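Local atomic coordinates of acinetobacter secreted protease CpaA (Acinetobacter nosocomialis M2, PDB entry 6O38), a protein that is a secreted zinc metalloprotease, probably reprolysin-like, that binds its chaperone CpaB and is probably exported by type II secretion. Residues A[347-352]-A[359-364]; A[292-297]-A[306-311]; A[15-18]-A[22-25]; A[386-391]-A[486-491]. All coordinates share one frame; numbering follows the deposited sequence.

Contact 1: A[347-352]-A[359-364]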
loop_
_atom_site.group_PDB
_atom_site.type_symbol
_atom_site.label_atom_id
_atom_site.label_comp_id
_atom_site.label_asym_id
_atom_site.label_seq_id
_atom_site.Cartn_x
_atom_site.Cartn_y
_atom_site.Cartn_z
ATOM N N ASN A 347 9.132 34.412 -5.159
ATOM C CA ASN A 347 8.915 35.190 -3.946
ATOM C C ASN A 347 10.197 35.443 -3.161
ATOM O O ASN A 347 10.129 35.970 -2.046
ATOM C CB ASN A 347 7.886 34.496 -3.046
ATOM C CG ASN A 347 8.300 33.086 -2.651
ATOM O OD1 ASN A 347 9.433 32.665 -2.880
ATOM N ND2 ASN A 347 7.374 32.352 -2.044
ATOM N N GLY A 348 11.353 35.078 -3.708
ATOM C CA GLY A 348 12.617 35.291 -3.041
ATOM C C GLY A 348 13.123 34.122 -2.226
ATOM O O GLY A 348 14.228 34.209 -1.673
ATOM N N LEU A 349 12.348 33.044 -2.113
ATOM C CA LEU A 349 12.823 31.848 -1.430
ATOM C C LEU A 349 14.117 31.362 -2.067
ATOM O O LEU A 349 14.197 31.193 -3.287
ATOM C CB LEU A 349 11.757 30.753 -1.476
ATOM C CG LEU A 349 12.134 29.387 -0.894
ATOM C CD1 LEU A 349 12.486 29.503 0.581
ATOM C CD2 LEU A 349 11.004 28.388 -1.099
ATOM N N SER A 350 15.132 31.143 -1.237
ATOM C CA SER A 350 16.457 30.772 -1.723
ATOM C C SER A 350 17.085 29.828 -0.714
ATOM O O SER A 350 17.319 30.211 0.437
ATOM C CB SER A 350 17.335 32.008 -1.932
ATOM O OG SER A 350 18.690 31.647 -2.130
ATOM N N THR A 351 17.349 28.598 -1.146
ATOM C CA THR A 351 17.870 27.560 -0.273
ATOM C C THR A 351 18.641 26.555 -1.120
ATOM O O THR A 351 18.763 26.706 -2.339
ATOM C CB THR A 351 16.728 26.903 0.510
ATOM O OG1 THR A 351 17.236 25.820 1.301
ATOM C CG2 THR A 351 15.655 26.403 -0.447
ATOM N N ALA A 352 19.170 25.525 -0.465
ATOM C CA ALA A 352 19.970 24.511 -1.136
ATOM C C ALA A 352 19.538 23.119 -0.695
ATOM O O ALA A 352 19.064 22.924 0.428
ATOM C CB ALA A 352 21.467 24.701 -0.854
ATOM N N ARG A 359 13.548 17.023 -0.131
ATOM C CA ARG A 359 13.009 18.341 0.169
ATOM C C ARG A 359 11.684 18.526 -0.548
ATOM O O ARG A 359 11.590 18.289 -1.756
ATOM C CB ARG A 359 13.982 19.452 -0.245
ATOM C CG ARG A 359 15.267 19.475 0.555
ATOM C CD ARG A 359 15.089 20.257 1.840
ATOM N NE ARG A 359 14.831 21.671 1.597
ATOM C CZ ARG A 359 15.770 22.609 1.581
ATOM N NH1 ARG A 359 17.039 22.288 1.790
ATOM N NH2 ARG A 359 15.436 23.869 1.358
ATOM N N ARG A 360 10.665 18.944 0.198
ATOM C CA ARG A 360 9.338 19.182 -0.349
ATOM C C ARG A 360 8.971 20.649 -0.182
ATOM O O ARG A 360 9.247 21.257 0.857
ATOM C CB ARG A 360 8.277 18.296 0.321
ATOM C CG ARG A 360 6.878 18.473 -0.264
ATOM C CD ARG A 360 5.905 17.406 0.214
ATOM N NE ARG A 360 5.497 17.608 1.600
ATOM C CZ ARG A 360 5.953 16.893 2.623
ATOM N NH1 ARG A 360 6.833 15.922 2.415
ATOM N NH2 ARG A 360 5.529 17.147 3.853
ATOM N N PHE A 361 8.354 21.213 -1.217
ATOM C CA PHE A 361 7.870 22.582 -1.199
ATOM C C PHE A 361 6.402 22.586 -1.599
ATOM O O PHE A 361 5.963 21.764 -2.409
ATOM C CB PHE A 361 8.682 23.482 -2.144
ATOM C CG PHE A 361 10.163 23.460 -1.879
ATOM C CD1 PHE A 361 10.979 22.518 -2.488
ATOM C CD2 PHE A 361 10.740 24.381 -1.021
ATOM C CE1 PHE A 361 12.341 22.497 -2.245
ATOM C CE2 PHE A 361 12.101 24.365 -0.774
ATOM C CZ PHE A 361 12.901 23.422 -1.387
ATOM N N ILE A 362 5.644 23.514 -1.024
ATOM C CA ILE A 362 4.215 23.624 -1.288
ATOM C C ILE A 362 3.904 25.063 -1.678
ATOM O O ILE A 362 4.496 26.007 -1.141
ATOM C CB ILE A 362 3.370 23.175 -0.074
ATOM C CG1 ILE A 362 1.884 23.118 -0.438
ATOM C CG2 ILE A 362 3.603 24.084 1.128
ATOM C CD1 ILE A 362 1.016 22.499 0.637
ATOM N N TYR A 363 2.989 25.227 -2.628
ATOM C CA TYR A 363 2.632 26.538 -3.144
ATOM C C TYR A 363 1.489 27.131 -2.332
ATOM O O TYR A 363 0.513 26.445 -2.013
ATOM C CB TYR A 363 2.239 26.440 -4.619
ATOM C CG TYR A 363 2.179 27.769 -5.336
ATOM C CD1 TYR A 363 3.342 28.442 -5.687
ATOM C CD2 TYR A 363 0.961 28.345 -5.673
ATOM C CE1 TYR A 363 3.295 29.655 -6.345
ATOM C CE2 TYR A 363 0.904 29.559 -6.334
ATOM C CZ TYR A 363 2.074 30.209 -6.667
ATOM O OH TYR A 363 2.027 31.417 -7.324
ATOM N N THR A 364 1.619 28.409 -1.996
ATOM C CA THR A 364 0.615 29.151 -1.247
ATOM C C THR A 364 0.206 30.390 -2.041
ATOM O O THR A 364 0.712 30.650 -3.136
ATOM C CB THR A 364 1.136 29.546 0.140
ATOM O OG1 THR A 364 2.168 30.530 0.004
ATOM C CG2 THR A 364 1.691 28.333 0.869
#
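In the StcE-type beta-sandwich domain that carries both segments, Thr-351 and Leu-349 meet Arg-359 and Phe-361 across the interface between them. Strand 350-352 and strand 359-364 run nearly antiparallel, at 159°, but their axes come no closer than 10.6 Å, so they are joined through side chains and not as a paired hairpin. Phe-361 suits the interior: one large apolar ring packs between the segments, its CD2 lying 4.0 Å from Leu-349 CD2 and its CE2 4.1 Å from Thr-351 CG2, both methyls approaching the ring obliquely. Ile-343 of the neighbouring strand and Leu-321 also border this ring. At one end of the contact the filling becomes polar. Arg-359 is long enough to cross, and the bends at chi2 and chi3 fold its guanidinium back to Thr-351. A weak, strongly bent bond runs from its NH1 to the carbonyl O of Ala-352, and Glu-357 forms a long, weak ion pair with the same nitrogen. At the other end, Asn-347 closes an Asx turn, its OD1 accepting from Leu-349 N at 3.0 Å; Gly-348 between them has a positive phi, which glycine adopts easily. With OG1 anti to the backbone N (chi1 176°), Thr-351 presents that hydroxyl to Arg-359 NH2 in the guanidinium plane, 2.7 Å away and almost straight at 176°.

Contact 2: A[292-297]-A[306-311]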
loop_
_atom_site.group_PDB
_atom_site.type_symbol
_atom_site.label_atom_id
_atom_site.label_comp_id
_atom_site.label_asym_id
_atom_site.label_seq_id
_atom_site.Cartn_x
_atom_site.Cartn_y
_atom_site.Cartn_z
ATOM N N ALA A 292 16.768 11.259 -16.534
ATOM C CA ALA A 292 16.171 12.246 -17.420
ATOM C C ALA A 292 16.783 13.624 -17.187
ATOM O O ALA A 292 17.310 13.927 -16.115
ATOM C CB ALA A 292 14.656 12.304 -17.220
ATOM N N THR A 293 16.706 14.461 -18.218
ATOM C CA THR A 293 17.219 15.820 -18.123
ATOM C C THR A 293 16.294 16.685 -17.275
ATOM O O THR A 293 15.070 16.650 -17.425
ATOM C CB THR A 293 17.369 16.428 -19.517
ATOM O OG1 THR A 293 18.195 15.578 -20.320
ATOM C CG2 THR A 293 18.003 17.810 -19.435
ATOM N N ILE A 294 16.890 17.463 -16.382
ATOM C CA ILE A 294 16.169 18.353 -15.478
ATOM C C ILE A 294 16.348 19.780 -15.985
ATOM O O ILE A 294 17.488 20.232 -16.153
ATOM C CB ILE A 294 16.670 18.217 -14.032
ATOM C CG1 ILE A 294 16.448 16.790 -13.528
ATOM C CG2 ILE A 294 15.972 19.222 -13.129
ATOM C CD1 ILE A 294 17.138 16.492 -12.219
ATOM N N PRO A 295 15.272 20.518 -16.240
ATOM C CA PRO A 295 15.418 21.903 -16.692
ATOM C C PRO A 295 15.778 22.834 -15.545
ATOM O O PRO A 295 15.390 22.623 -14.394
ATOM C CB PRO A 295 14.032 22.233 -17.258
ATOM C CG PRO A 295 13.103 21.373 -16.468
ATOM C CD PRO A 295 13.860 20.110 -16.135
ATOM N N ALA A 296 16.541 23.878 -15.882
ATOM C CA ALA A 296 16.949 24.850 -14.871
ATOM C C ALA A 296 15.740 25.551 -14.264
ATOM O O ALA A 296 15.717 25.839 -13.062
ATOM C CB ALA A 296 17.912 25.868 -15.479
ATOM N N ILE A 297 14.728 25.832 -15.079
ATOM C CA ILE A 297 13.452 26.359 -14.612
ATOM C C ILE A 297 12.448 25.217 -14.682
ATOM O O ILE A 297 12.133 24.725 -15.772
ATOM C CB ILE A 297 12.990 27.564 -15.441
ATOM C CG1 ILE A 297 14.024 28.691 -15.366
ATOM C CG2 ILE A 297 11.626 28.046 -14.967
ATOM C CD1 ILE A 297 13.586 29.971 -16.043
ATOM N N LEU A 306 4.912 17.237 -8.397
ATOM C CA LEU A 306 6.057 17.053 -9.276
ATOM C C LEU A 306 7.249 16.636 -8.431
ATOM O O LEU A 306 7.545 17.281 -7.419
ATOM C CB LEU A 306 6.381 18.343 -10.044
ATOM C CG LEU A 306 7.750 18.402 -10.733
ATOM C CD1 LEU A 306 7.781 17.516 -11.970
ATOM C CD2 LEU A 306 8.129 19.837 -11.084
ATOM N N LYS A 307 7.927 15.566 -8.836
ATOM C CA LYS A 307 9.093 15.063 -8.121
ATOM C C LYS A 307 10.300 15.087 -9.046
ATOM O O LYS A 307 10.242 14.564 -10.162
ATOM C CB LYS A 307 8.864 13.656 -7.573
ATOM C CG LYS A 307 9.973 13.204 -6.619
ATOM C CD LYS A 307 9.631 11.898 -5.920
ATOM C CE LYS A 307 8.495 12.077 -4.926
ATOM N NZ LYS A 307 8.239 10.815 -4.184
ATOM N N VAL A 308 11.389 15.692 -8.582
ATOM C CA VAL A 308 12.614 15.849 -9.359
ATOM C C VAL A 308 13.715 15.057 -8.670
ATOM O O VAL A 308 13.913 15.190 -7.457
ATOM C CB VAL A 308 13.010 17.329 -9.496
ATOM C CG1 VAL A 308 14.307 17.454 -10.272
ATOM C CG2 VAL A 308 11.891 18.110 -10.169
ATOM N N LYS A 309 14.433 14.242 -9.442
ATOM C CA LYS A 309 15.458 13.340 -8.917
ATOM C C LYS A 309 16.820 13.758 -9.465
ATOM O O LYS A 309 17.177 13.422 -10.600
ATOM C CB LYS A 309 15.136 11.892 -9.281
ATOM C CG LYS A 309 13.921 11.333 -8.561
ATOM C CD LYS A 309 13.818 9.827 -8.727
ATOM C CE LYS A 309 12.421 9.326 -8.395
ATOM N NZ LYS A 309 12.333 7.838 -8.433
ATOM N N LEU A 310 17.581 14.484 -8.650
ATOM C CA LEU A 310 18.916 14.924 -9.031
ATOM C C LEU A 310 19.925 13.799 -8.856
ATOM O O LEU A 310 19.914 13.085 -7.849
ATOM C CB LEU A 310 19.339 16.135 -8.199
ATOM C CG LEU A 310 18.712 17.483 -8.552
ATOM C CD1 LEU A 310 18.844 18.450 -7.389
ATOM C CD2 LEU A 310 19.368 18.055 -9.797
ATOM N N SER A 311 20.803 13.645 -9.844
ATOM C CA SER A 311 21.871 12.658 -9.801
ATOM C C SER A 311 23.132 13.286 -10.378
ATOM O O SER A 311 23.153 14.464 -10.745
ATOM C CB SER A 311 21.485 11.386 -10.564
ATOM O OG SER A 311 21.476 11.612 -11.963
#
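Flat groups enter the meeting of Ile-294 with Val-308, Lys-309 and Leu-310 through the backbone alone, since all the touching side chains are aliphatic. The relevant plane is the peptide unit joining Lys-309 to Leu-310: Ile-294 CD1 sits above one of its faces, close to the oxygen, at 3.5 Å from Lys-309 O. That oxygen is satisfied by a hydrogen bond from Asn-314 ND2, so the methyl group covers a carbonyl that already has a partner. The rest is apolar packing. Ile-294 reaches from the loop to the strand with both branches. CG2, anti to the backbone N, lies 3.7 Å from Val-308 CG1, and the other branch brings CD1 to 3.6 Å from the same methyl. With chi2 at 169° that branch is extended, which carries CD1 beyond the valine to Leu-310 CD2, also 3.6 Å away. A beta-branched isoleucine fits well here: two arms of unequal length touch successive parts of one strand from a single anchor. Val-308 needs only its CG1 methyl to meet the isoleucine, whereas the longer Leu-310, whose CB bond leads away, reaches back by its CD2. Ile-294 thus fastens its loop to strand 305-310, which belongs to a StcE-type beta-sandwich domain and is paired in parallel with strands 277-288 and 330-335. Ile-288 and Leu-319 border Ile-294 as well, and Leu-319, from strand 318-320, also touches Leu-310.

Contact 3: A[15-18]-A[22-25]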
loop_
_atom_site.group_PDB
_atom_site.type_symbol
_atom_site.label_atom_id
_atom_site.label_comp_id
_atom_site.label_asym_id
_atom_site.label_seq_id
_atom_site.Cartn_x
_atom_site.Cartn_y
_atom_site.Cartn_z
ATOM N N SER A 15 -2.163 -27.970 -7.370
ATOM C CA SER A 15 -2.504 -27.772 -8.776
ATOM C C SER A 15 -3.493 -28.851 -9.193
ATOM O O SER A 15 -3.106 -29.975 -9.516
ATOM C CB SER A 15 -1.249 -27.808 -9.640
ATOM O OG SER A 15 -0.342 -26.785 -9.267
ATOM N N ILE A 16 -4.778 -28.512 -9.175
ATOM C CA ILE A 16 -5.838 -29.440 -9.559
ATOM C C ILE A 16 -5.650 -29.806 -11.026
ATOM O O ILE A 16 -5.694 -28.924 -11.896
ATOM C CB ILE A 16 -7.226 -28.835 -9.295
ATOM C CG1 ILE A 16 -7.368 -28.471 -7.816
ATOM C CG2 ILE A 16 -8.318 -29.802 -9.707
ATOM C CD1 ILE A 16 -8.714 -27.884 -7.457
ATOM N N PRO A 17 -5.433 -31.077 -11.348
ATOM C CA PRO A 17 -5.067 -31.448 -12.716
ATOM C C PRO A 17 -6.250 -31.389 -13.673
ATOM O O PRO A 17 -7.417 -31.418 -13.280
ATOM C CB PRO A 17 -4.558 -32.885 -12.565
ATOM C CG PRO A 17 -5.310 -33.411 -11.393
ATOM C CD PRO A 17 -5.482 -32.246 -10.451
ATOM N N THR A 18 -5.914 -31.307 -14.957
ATOM C CA THR A 18 -6.899 -31.255 -16.023
ATOM C C THR A 18 -7.161 -32.657 -16.569
ATOM O O THR A 18 -6.555 -33.644 -16.147
ATOM C CB THR A 18 -6.429 -30.320 -17.136
ATOM O OG1 THR A 18 -7.451 -30.212 -18.135
ATOM C CG2 THR A 18 -5.156 -30.854 -17.777
ATOM N N ASP A 22 -15.540 -34.413 -14.738
ATOM C CA ASP A 22 -16.241 -34.135 -13.485
ATOM C C ASP A 22 -15.302 -34.540 -12.351
ATOM O O ASP A 22 -15.217 -35.722 -12.007
ATOM C CB ASP A 22 -17.565 -34.884 -13.416
ATOM C CG ASP A 22 -18.433 -34.432 -12.258
ATOM O OD1 ASP A 22 -18.102 -33.406 -11.628
ATOM O OD2 ASP A 22 -19.448 -35.105 -11.980
ATOM N N LEU A 23 -14.608 -33.560 -11.782
ATOM C CA LEU A 23 -13.577 -33.800 -10.784
ATOM C C LEU A 23 -13.992 -33.224 -9.437
ATOM O O LEU A 23 -14.664 -32.191 -9.363
ATOM C CB LEU A 23 -12.244 -33.189 -11.229
ATOM C CG LEU A 23 -11.022 -33.380 -10.327
ATOM C CD1 LEU A 23 -10.818 -34.848 -9.997
ATOM C CD2 LEU A 23 -9.787 -32.809 -10.998
ATOM N N GLU A 24 -13.584 -33.906 -8.369
ATOM C CA GLU A 24 -13.860 -33.478 -7.001
ATOM C C GLU A 24 -12.560 -33.535 -6.208
ATOM O O GLU A 24 -12.020 -34.620 -5.971
ATOM C CB GLU A 24 -14.936 -34.350 -6.356
ATOM C CG GLU A 24 -15.457 -33.810 -5.036
ATOM C CD GLU A 24 -16.783 -34.425 -4.640
ATOM O OE1 GLU A 24 -16.901 -35.668 -4.669
ATOM O OE2 GLU A 24 -17.713 -33.660 -4.312
ATOM N N PHE A 25 -12.065 -32.370 -5.800
ATOM C CA PHE A 25 -10.812 -32.253 -5.063
ATOM C C PHE A 25 -11.130 -32.029 -3.589
ATOM O O PHE A 25 -11.731 -31.012 -3.229
ATOM C CB PHE A 25 -9.968 -31.108 -5.622
ATOM C CG PHE A 25 -8.531 -31.139 -5.189
ATOM C CD1 PHE A 25 -7.619 -31.959 -5.831
ATOM C CD2 PHE A 25 -8.088 -30.337 -4.151
ATOM C CE1 PHE A 25 -6.294 -31.987 -5.441
ATOM C CE2 PHE A 25 -6.763 -30.359 -3.755
ATOM C CZ PHE A 25 -5.866 -31.186 -4.402
#
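Ile-16 is the wedge between Leu-23 and Phe-25, and from its CB the side chain divides to serve both. The CG2 branch, anti to the backbone N, goes to the leucine and ends 3.6 Å from Leu-23 CD2. The CG1 branch goes to the phenylalanine: CG1 stands over one face of the ring, 4.0 Å from its centroid and 16° off the normal, a CH-pi contact displaced somewhat toward the rim. At the tip, CD1 slides past the ring to its root and rests 3.9 Å from Phe-25 CB. Isoleucine suits the place because its forked shape touches two inward-facing residues of one strand, Leu-23 and Phe-25, while Glu-24 between them turns the other way and pairs with Arg-51. Pro-17 adds a second, smaller patch. Its carbonyl O lies 3.6 Å from Leu-23 CD2, and its ring carbon CD is 4.4 Å from that same methyl, so one leucine branch is shared by two successive loop residues. Ile-48 and Ile-50 of strand 47-52 pack on Ile-16, and Leu-36 and Pro-7 on Phe-25. Backbone bonding of Ile-16 with Ser-37 ties the loop to the end of strand 35-37. A loop packed on strand 22-27 through aliphatic and aromatic groups is the kind of core expected of the N-terminal StcE-type beta-sandwich domain.

Contact 4: A[386-391]-A[486-491]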
loop_
_atom_site.group_PDB
_atom_site.type_symbol
_atom_site.label_atom_id
_atom_site.label_comp_id
_atom_site.label_asym_id
_atom_site.label_seq_id
_atom_site.Cartn_x
_atom_site.Cartn_y
_atom_site.Cartn_z
ATOM N N ASN A 386 26.486 -7.336 11.877
ATOM C CA ASN A 386 27.248 -7.481 10.640
ATOM C C ASN A 386 27.696 -8.921 10.431
ATOM O O ASN A 386 27.729 -9.410 9.297
ATOM C CB ASN A 386 28.453 -6.540 10.645
ATOM C CG ASN A 386 28.059 -5.087 10.806
ATOM O OD1 ASN A 386 26.885 -4.733 10.710
ATOM N ND2 ASN A 386 29.045 -4.232 11.037
ATOM N N SER A 387 28.053 -9.616 11.515
ATOM C CA SER A 387 28.469 -11.008 11.393
ATOM C C SER A 387 27.323 -11.897 10.929
ATOM O O SER A 387 27.550 -12.874 10.207
ATOM C CB SER A 387 29.025 -11.511 12.725
ATOM O OG SER A 387 30.120 -10.719 13.151
ATOM N N ILE A 388 26.093 -11.575 11.328
ATOM C CA ILE A 388 24.946 -12.403 10.971
ATOM C C ILE A 388 24.454 -12.067 9.569
ATOM O O ILE A 388 24.244 -12.956 8.736
ATOM C CB ILE A 388 23.827 -12.241 12.017
ATOM C CG1 ILE A 388 24.256 -12.845 13.355
ATOM C CG2 ILE A 388 22.536 -12.879 11.528
ATOM C CD1 ILE A 388 23.480 -12.317 14.541
ATOM N N LEU A 389 24.262 -10.780 9.287
ATOM C CA LEU A 389 23.701 -10.354 8.011
ATOM C C LEU A 389 24.754 -10.145 6.934
ATOM O O LEU A 389 24.486 -10.417 5.758
ATOM C CB LEU A 389 22.903 -9.060 8.191
ATOM C CG LEU A 389 21.711 -9.099 9.149
ATOM C CD1 LEU A 389 20.994 -7.758 9.161
ATOM C CD2 LEU A 389 20.750 -10.219 8.773
ATOM N N GLY A 390 25.937 -9.687 7.298
ATOM C CA GLY A 390 26.882 -9.237 6.299
ATOM C C GLY A 390 27.100 -7.736 6.386
ATOM O O GLY A 390 26.213 -6.971 6.795
ATOM N N GLU A 391 28.309 -7.305 6.016
ATOM C CA GLU A 391 28.668 -5.896 6.148
ATOM C C GLU A 391 27.795 -5.015 5.261
ATOM O O GLU A 391 27.292 -3.974 5.700
ATOM C CB GLU A 391 30.145 -5.702 5.804
ATOM C CG GLU A 391 31.106 -6.397 6.752
ATOM C CD GLU A 391 31.112 -5.769 8.133
ATOM O OE1 GLU A 391 30.856 -4.550 8.233
ATOM O OE2 GLU A 391 31.364 -6.498 9.115
ATOM N N ASN A 486 16.380 -0.788 17.329
ATOM C CA ASN A 486 15.663 -2.045 17.177
ATOM C C ASN A 486 16.682 -3.153 16.949
ATOM O O ASN A 486 17.844 -2.896 16.622
ATOM C CB ASN A 486 14.643 -2.005 16.026
ATOM C CG ASN A 486 15.295 -1.856 14.664
ATOM O OD1 ASN A 486 15.360 -0.760 14.114
ATOM N ND2 ASN A 486 15.758 -2.967 14.099
ATOM N N ASP A 487 16.239 -4.393 17.125
ATOM C CA ASP A 487 17.102 -5.544 16.917
ATOM C C ASP A 487 16.795 -6.185 15.564
ATOM O O ASP A 487 16.029 -5.652 14.754
ATOM C CB ASP A 487 16.957 -6.535 18.080
ATOM C CG ASP A 487 15.656 -7.325 18.035
ATOM O OD1 ASP A 487 14.762 -7.000 17.228
ATOM O OD2 ASP A 487 15.526 -8.286 18.823
ATOM N N ILE A 488 17.397 -7.344 15.312
ATOM C CA ILE A 488 17.097 -8.123 14.119
ATOM C C ILE A 488 16.379 -9.427 14.438
ATOM O O ILE A 488 15.776 -10.019 13.528
ATOM C CB ILE A 488 18.373 -8.404 13.299
ATOM C CG1 ILE A 488 19.347 -9.266 14.104
ATOM C CG2 ILE A 488 19.035 -7.101 12.880
ATOM C CD1 ILE A 488 20.563 -9.703 13.318
ATOM N N ALA A 489 16.435 -9.903 15.686
ATOM C CA ALA A 489 15.758 -11.142 16.057
ATOM C C ALA A 489 14.263 -11.075 15.762
ATOM O O ALA A 489 13.708 -11.964 15.105
ATOM C CB ALA A 489 16.003 -11.448 17.534
ATOM N N GLY A 490 13.592 -10.031 16.244
ATOM C CA GLY A 490 12.147 -9.964 16.135
ATOM C C GLY A 490 11.613 -8.774 15.365
ATOM O O GLY A 490 10.477 -8.803 14.881
ATOM N N CYS A 491 12.417 -7.722 15.239
ATOM C CA CYS A 491 12.002 -6.496 14.572
ATOM C C CYS A 491 12.493 -6.482 13.130
ATOM O O CYS A 491 13.627 -6.881 12.845
ATOM C CB CYS A 491 12.535 -5.264 15.308
ATOM S SG CYS A 491 11.450 -4.546 16.579
#
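Beside the turn 486-491 of the reprolysin-like protease region, Ile-488, just past strand 483-487, meets Ile-388 and Leu-389 at the end of helix 383-389. The apolar contact is small. Ile-488 CD1 lies 4.1 Å from Ile-388 CD1, and its CG2 is 4.3 Å from Leu-389 CD1. Its CG1 stands between the backbone N and carbonyl carbon (chi1 64°), and this rotation turns CD1 to Ile-388 and CG2 to Leu-389. Arg-397 of the next helix packs on both Leu-389 and Ile-488. Backbone polarity is handled separately on each side. Gly-390 N makes a final helical bond to Asn-386 O, and the positive phi of Gly-390, easy for glycine, turns the chain toward helix 391-411. The carbonyl O of Leu-389 accepts from Lys-155 of the chaperone CpaB, which also packs Tyr-138 on that leucine. On the other segment, side-chain bonds brace the turn: Asn-486 ND2 donates to Asp-487 O at 2.8 Å, and Cys-491 is disulfide-bonded to Cys-470. Asp-487 OD1 receives a weak bond from Gly-490 N and a firmer one from Cys-491 N, 3.2 Å away and nearly in line with its C-O bond.

In the fold
Contacts 1 and 2 are close neighbours, with centres 15 Å apart and nearest atoms about 7 Å apart; strands 305-310 and 358-364 flank the same strand 330-335. Contact 3, near the N-terminus, lies in the first of the StcE-type sandwich domains, its centre 63 Å from that of contact 1 on the opposite side of the chain's centre. Contact 4 belongs to the protease part, its centre 36 Å from contact 2 and 44 Å from contact 3. Its segment 486-491 leads, through Cys-491, toward helix 496-504, which supplies His-498 and His-502 to the zinc site completed by His-508. CpaB touches contact 4 and, weakly, Lys-309 of contact 2.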